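Local coordinates for thiol-activated cytolysin (PDB 6NAL), which probably binds cholesterol-rich membranes and assembles into large oligomeric pores, as cholesterol-dependent cytolysins do, at residues V377-Y389 / K394-K406. Residues are numbered along the deposited sequence; the frame is centred on the assembly and turned at random.
Sequences VARFTVTWDEISY and KVIRHKGWEGNGK
From Thr383 with Gly400 to Tyr389 with Lys394 the two strands pair as an antiparallel hairpin, axes 4.6 Å apart at closest approach, with reciprocal backbone hydrogen bonds at Trp384–Lys399, Glu386–Arg397 and Ser388–Val395. Past Gly400 the second strand breaks into two overlapping turns, 401-404 and 403-406, and there Asn404 stands in for a strand backbone: its OD1 accepts Val382 N at 2.8 Å while its ND2 donates a hydrogen bond to Val382 O at 2.8 Å. A primary amide suits this place, because it offers donor and acceptor together as a peptide group does. Val382 O also takes Trp401 N, from the opposite face of its plane, so two donors grip one carbonyl. Gly405 N closes this end on Phe380 O; Gly405 has a positive phi (78°), which glycine adopts readily.

On the face that carries Trp384, Glu386 and Lys399, Lys399 CB lies over the Trp384 indole, 4.2 Å from the centroid of its five-membered ring. The indole NE1 points nearly straight (176°) at Glu386 OE2, 2.9 Å away, which helps to fix the rotation of the ring, and Glu386 OE1 is left beside Lys399 CE at 3.3 Å. Trp401 packs in from the turn, its CB against Trp384 CZ3, and joins Trp384 and Phe380 in an apolar layer on Ile416 and Leu370. The other face is more polar: His398, with CG anti to the backbone N (chi1 -173°), brings ND1 to Asp385 OD1 in a weak bond of 3.4 Å.

Within the chain, 394-408 is an edge strand of a four-stranded antiparallel sheet, and residues 394-397 pair in parallel with a strand of the second subunit. The sheet belongs to the C-terminal beta sandwich, probably domain 4, the membrane-recognition domain in cholesterol-dependent cytolysins.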
loop_
_atom_site.group_PDB
_atom_site.type_symbol
_atom_site.label_atom_id
_atom_site.label_comp_id
_atom_site.label_asym_id
_atom_site.label_seq_id
_atom_site.Cartn_x
_atom_site.Cartn_y
_atom_site.Cartn_z
ATOM N N VAL A 377 0.447 -42.711 13.602
ATOM C CA VAL A 377 -0.768 -41.902 13.569
ATOM C C VAL A 377 -0.340 -40.450 13.625
ATOM O O VAL A 377 0.530 -40.077 14.424
ATOM C CB VAL A 377 -1.702 -42.244 14.745
ATOM C CG1 VAL A 377 -2.854 -41.232 14.823
ATOM C CG2 VAL A 377 -2.266 -43.678 14.607
ATOM N N ALA A 378 -0.917 -39.636 12.780
ATOM C CA ALA A 378 -0.487 -38.255 12.696
ATOM C C ALA A 378 -1.701 -37.343 12.758
ATOM O O ALA A 378 -2.805 -37.722 12.385
ATOM C CB ALA A 378 0.280 -38.007 11.412
ATOM N N ARG A 379 -1.501 -36.145 13.246
ATOM C CA ARG A 379 -2.538 -35.146 13.104
ATOM C C ARG A 379 -1.933 -33.875 12.559
ATOM O O ARG A 379 -0.758 -33.560 12.804
ATOM C CB ARG A 379 -3.251 -34.878 14.410
ATOM C CG ARG A 379 -2.343 -34.487 15.486
ATOM C CD ARG A 379 -3.060 -34.549 16.805
ATOM N NE ARG A 379 -2.221 -33.877 17.784
ATOM C CZ ARG A 379 -2.332 -34.065 19.086
ATOM N NH1 ARG A 379 -3.284 -34.872 19.547
ATOM N NH2 ARG A 379 -1.507 -33.439 19.913
ATOM N N PHE A 380 -2.775 -33.193 11.785
ATOM C CA PHE A 380 -2.506 -31.944 11.088
ATOM C C PHE A 380 -3.353 -30.825 11.706
ATOM O O PHE A 380 -4.543 -31.014 11.971
ATOM C CB PHE A 380 -2.871 -32.049 9.592
ATOM C CG PHE A 380 -2.005 -32.968 8.779
ATOM C CD1 PHE A 380 -2.323 -34.290 8.673
ATOM C CD2 PHE A 380 -0.924 -32.490 8.070
ATOM C CE1 PHE A 380 -1.554 -35.162 7.938
ATOM C CE2 PHE A 380 -0.147 -33.369 7.313
ATOM C CZ PHE A 380 -0.482 -34.710 7.251
ATOM N N THR A 381 -2.761 -29.647 11.895
ATOM C CA THR A 381 -3.493 -28.435 12.277
ATOM C C THR A 381 -3.174 -27.322 11.289
ATOM O O THR A 381 -1.999 -26.990 11.078
ATOM C CB THR A 381 -3.125 -28.011 13.691
ATOM O OG1 THR A 381 -3.257 -29.146 14.542
ATOM C CG2 THR A 381 -4.048 -26.917 14.218
ATOM N N VAL A 382 -4.204 -26.773 10.658
ATOM C CA VAL A 382 -4.042 -25.703 9.685
ATOM C C VAL A 382 -4.994 -24.567 10.037
ATOM O O VAL A 382 -6.184 -24.797 10.248
ATOM C CB VAL A 382 -4.282 -26.187 8.255
ATOM C CG1 VAL A 382 -4.078 -25.003 7.312
ATOM C CG2 VAL A 382 -3.350 -27.311 7.924
ATOM N N THR A 383 -4.454 -23.351 10.155
ATOM C CA THR A 383 -5.223 -22.163 10.489
ATOM C C THR A 383 -4.818 -21.021 9.556
ATOM O O THR A 383 -3.757 -21.043 8.931
ATOM C CB THR A 383 -5.023 -21.757 11.965
ATOM O OG1 THR A 383 -3.690 -21.273 12.130
ATOM C CG2 THR A 383 -5.305 -22.967 12.927
ATOM N N TRP A 384 -5.686 -20.029 9.438
ATOM C CA TRP A 384 -5.380 -18.878 8.598
ATOM C C TRP A 384 -6.333 -17.753 8.945
ATOM O O TRP A 384 -7.306 -17.930 9.682
ATOM C CB TRP A 384 -5.474 -19.193 7.101
ATOM C CG TRP A 384 -6.819 -19.648 6.651
ATOM C CD1 TRP A 384 -7.834 -18.869 6.225
ATOM C CD2 TRP A 384 -7.292 -21.003 6.578
ATOM N NE1 TRP A 384 -8.945 -19.643 5.938
ATOM C CE2 TRP A 384 -8.630 -20.959 6.133
ATOM C CE3 TRP A 384 -6.716 -22.246 6.845
ATOM C CZ2 TRP A 384 -9.399 -22.109 5.953
ATOM C CZ3 TRP A 384 -7.482 -23.393 6.667
ATOM C CH2 TRP A 384 -8.804 -23.313 6.209
ATOM N N ASP A 385 -6.057 -16.593 8.367
ATOM C CA ASP A 385 -6.889 -15.420 8.556
ATOM C C ASP A 385 -7.585 -15.096 7.248
ATOM O O ASP A 385 -6.990 -15.223 6.184
ATOM C CB ASP A 385 -6.049 -14.227 9.013
ATOM C CG ASP A 385 -5.730 -14.250 10.511
ATOM O OD1 ASP A 385 -6.491 -14.899 11.304
ATOM O OD2 ASP A 385 -4.721 -13.581 10.883
ATOM N N GLU A 386 -8.841 -14.678 7.320
ATOM C CA GLU A 386 -9.563 -14.244 6.137
ATOM C C GLU A 386 -9.896 -12.757 6.220
ATOM O O GLU A 386 -10.454 -12.283 7.224
ATOM C CB GLU A 386 -10.833 -15.072 5.948
ATOM C CG GLU A 386 -10.570 -16.455 5.358
ATOM C CD GLU A 386 -11.798 -17.381 5.372
ATOM O OE1 GLU A 386 -12.941 -16.873 5.542
ATOM O OE2 GLU A 386 -11.607 -18.620 5.197
ATOM N N ILE A 387 -9.592 -12.036 5.139
ATOM C CA ILE A 387 -9.720 -10.591 5.097
ATOM C C ILE A 387 -11.001 -10.242 4.380
ATOM O O ILE A 387 -11.355 -10.850 3.373
ATOM C CB ILE A 387 -8.495 -9.972 4.413
ATOM C CG1 ILE A 387 -7.398 -9.720 5.448
ATOM C CG2 ILE A 387 -8.796 -8.640 3.808
ATOM C CD1 ILE A 387 -7.196 -10.904 6.392
ATOM N N SER A 388 -11.701 -9.255 4.909
ATOM C CA SER A 388 -12.940 -8.767 4.332
ATOM C C SER A 388 -12.982 -7.243 4.491
ATOM O O SER A 388 -12.412 -6.683 5.430
ATOM C CB SER A 388 -14.115 -9.503 4.997
ATOM O OG SER A 388 -15.249 -9.414 4.183
ATOM N N TYR A 389 -13.588 -6.557 3.528
ATOM C CA TYR A 389 -13.871 -5.128 3.668
ATOM C C TYR A 389 -15.377 -4.958 3.672
ATOM O O TYR A 389 -16.040 -5.307 2.699
ATOM C CB TYR A 389 -13.249 -4.290 2.571
ATOM C CG TYR A 389 -11.741 -4.280 2.640
ATOM C CD1 TYR A 389 -11.065 -3.293 3.299
ATOM C CD2 TYR A 389 -10.999 -5.267 2.011
ATOM C CE1 TYR A 389 -9.671 -3.272 3.306
ATOM C CE2 TYR A 389 -9.617 -5.266 2.021
ATOM C CZ TYR A 389 -8.958 -4.264 2.670
ATOM O OH TYR A 389 -7.581 -4.287 2.713
ATOM N N LYS A 394 -11.578 -2.951 7.571
ATOM C CA LYS A 394 -10.876 -4.187 7.242
ATOM C C LYS A 394 -11.161 -5.191 8.361
ATOM O O LYS A 394 -10.673 -5.010 9.481
ATOM C CB LYS A 394 -9.382 -3.938 7.130
ATOM C CG LYS A 394 -8.581 -5.077 6.540
ATOM C CD LYS A 394 -7.077 -4.703 6.467
ATOM C CE LYS A 394 -6.223 -5.891 6.064
ATOM N NZ LYS A 394 -4.766 -5.683 6.394
ATOM N N VAL A 395 -11.944 -6.232 8.057
ATOM C CA VAL A 395 -12.335 -7.272 9.009
ATOM C C VAL A 395 -11.427 -8.474 8.812
ATOM O O VAL A 395 -11.217 -8.924 7.678
ATOM C CB VAL A 395 -13.810 -7.678 8.830
ATOM C CG1 VAL A 395 -14.242 -8.773 9.770
ATOM C CG2 VAL A 395 -14.713 -6.510 9.066
ATOM N N ILE A 396 -10.890 -8.984 9.910
ATOM C CA ILE A 396 -9.945 -10.090 9.907
ATOM C C ILE A 396 -10.552 -11.191 10.756
ATOM O O ILE A 396 -10.758 -10.994 11.956
ATOM C CB ILE A 396 -8.577 -9.664 10.452
ATOM C CG1 ILE A 396 -7.978 -8.580 9.540
ATOM C CG2 ILE A 396 -7.625 -10.839 10.504
ATOM C CD1 ILE A 396 -6.792 -7.852 10.161
ATOM N N ARG A 397 -10.873 -12.331 10.135
ATOM C CA ARG A 397 -11.473 -13.457 10.844
ATOM C C ARG A 397 -10.511 -14.645 10.896
ATOM O O ARG A 397 -10.086 -15.150 9.854
ATOM C CB ARG A 397 -12.782 -13.896 10.193
ATOM C CG ARG A 397 -13.816 -12.820 10.083
ATOM C CD ARG A 397 -15.129 -13.343 9.432
ATOM N NE ARG A 397 -16.185 -12.355 9.617
ATOM C CZ ARG A 397 -16.521 -11.442 8.708
ATOM N NH1 ARG A 397 -15.907 -11.410 7.549
ATOM N NH2 ARG A 397 -17.475 -10.561 8.963
ATOM N N HIS A 398 -10.157 -15.068 12.110
ATOM C CA HIS A 398 -9.373 -16.273 12.307
ATOM C C HIS A 398 -10.199 -17.497 11.955
ATOM O O HIS A 398 -11.348 -17.612 12.363
ATOM C CB HIS A 398 -8.897 -16.352 13.755
ATOM C CG HIS A 398 -7.943 -17.477 14.012
ATOM N ND1 HIS A 398 -6.768 -17.641 13.311
ATOM C CD2 HIS A 398 -7.995 -18.492 14.896
ATOM C CE1 HIS A 398 -6.147 -18.717 13.750
ATOM N NE2 HIS A 398 -6.877 -19.256 14.707
ATOM N N LYS A 399 -9.620 -18.406 11.178
ATOM C CA LYS A 399 -10.324 -19.584 10.699
ATOM C C LYS A 399 -9.423 -20.816 10.808
ATOM O O LYS A 399 -8.211 -20.724 10.999
ATOM C CB LYS A 399 -10.774 -19.434 9.252
ATOM C CG LYS A 399 -11.667 -18.264 8.954
ATOM C CD LYS A 399 -13.110 -18.553 9.298
ATOM C CE LYS A 399 -14.011 -17.556 8.562
ATOM N NZ LYS A 399 -15.295 -17.301 9.275
ATOM N N GLY A 400 -10.043 -21.978 10.684
ATOM C CA GLY A 400 -9.369 -23.229 10.912
ATOM C C GLY A 400 -9.916 -24.292 9.995
ATOM O O GLY A 400 -11.120 -24.378 9.754
ATOM N N TRP A 401 -9.039 -25.134 9.495
ATOM C CA TRP A 401 -9.480 -26.302 8.757
ATOM C C TRP A 401 -10.319 -27.209 9.643
ATOM O O TRP A 401 -9.968 -27.461 10.802
ATOM C CB TRP A 401 -8.276 -27.082 8.277
ATOM C CG TRP A 401 -8.581 -28.281 7.504
ATOM C CD1 TRP A 401 -9.481 -28.391 6.502
ATOM C CD2 TRP A 401 -7.963 -29.557 7.637
ATOM N NE1 TRP A 401 -9.465 -29.662 5.992
ATOM C CE2 TRP A 401 -8.542 -30.399 6.680
ATOM C CE3 TRP A 401 -6.998 -30.076 8.490
ATOM C CZ2 TRP A 401 -8.162 -31.709 6.524
ATOM C CZ3 TRP A 401 -6.626 -31.374 8.342
ATOM C CH2 TRP A 401 -7.200 -32.180 7.359
ATOM N N GLU A 402 -11.399 -27.755 9.068
ATOM C CA GLU A 402 -12.340 -28.554 9.860
ATOM C C GLU A 402 -11.668 -29.805 10.411
ATOM O O GLU A 402 -12.044 -30.307 11.488
ATOM C CB GLU A 402 -13.571 -28.909 9.006
ATOM C CG GLU A 402 -13.387 -30.100 8.010
ATOM C CD GLU A 402 -14.216 -29.943 6.704
ATOM O OE1 GLU A 402 -13.674 -29.389 5.703
ATOM O OE2 GLU A 402 -15.406 -30.367 6.675
ATOM N N GLY A 403 -10.631 -30.304 9.710
ATOM C CA GLY A 403 -9.939 -31.508 10.121
ATOM C C GLY A 403 -8.896 -31.368 11.209
ATOM O O GLY A 403 -8.222 -32.351 11.528
ATOM N N ASN A 404 -8.697 -30.164 11.739
ATOM C CA ASN A 404 -7.621 -29.914 12.678
ATOM C C ASN A 404 -7.719 -30.861 13.853
ATOM O O ASN A 404 -8.812 -31.169 14.323
ATOM C CB ASN A 404 -7.682 -28.472 13.163
ATOM C CG ASN A 404 -7.132 -27.516 12.135
ATOM O OD1 ASN A 404 -6.675 -27.933 11.059
ATOM N ND2 ASN A 404 -7.201 -26.249 12.425
ATOM N N GLY A 405 -6.558 -31.346 14.295
ATOM C CA GLY A 405 -6.445 -32.212 15.438
ATOM C C GLY A 405 -6.809 -33.663 15.219
ATOM O O GLY A 405 -6.441 -34.514 16.046
ATOM N N LYS A 406 -7.519 -33.990 14.150
ATOM C CA LYS A 406 -8.010 -35.354 14.009
ATOM C C LYS A 406 -6.870 -36.310 13.647
ATOM O O LYS A 406 -5.924 -35.952 12.925
ATOM C CB LYS A 406 -9.110 -35.420 12.952
ATOM C CG LYS A 406 -10.506 -34.861 13.403
ATOM C CD LYS A 406 -10.792 -34.944 14.935
ATOM C CE LYS A 406 -10.587 -33.594 15.665
ATOM N NZ LYS A 406 -10.758 -33.650 17.169
HETATM O O HOH W 1 -5.821 -34.042 11.295
HETATM O O HOH W 2 -13.290 -12.160 6.678
#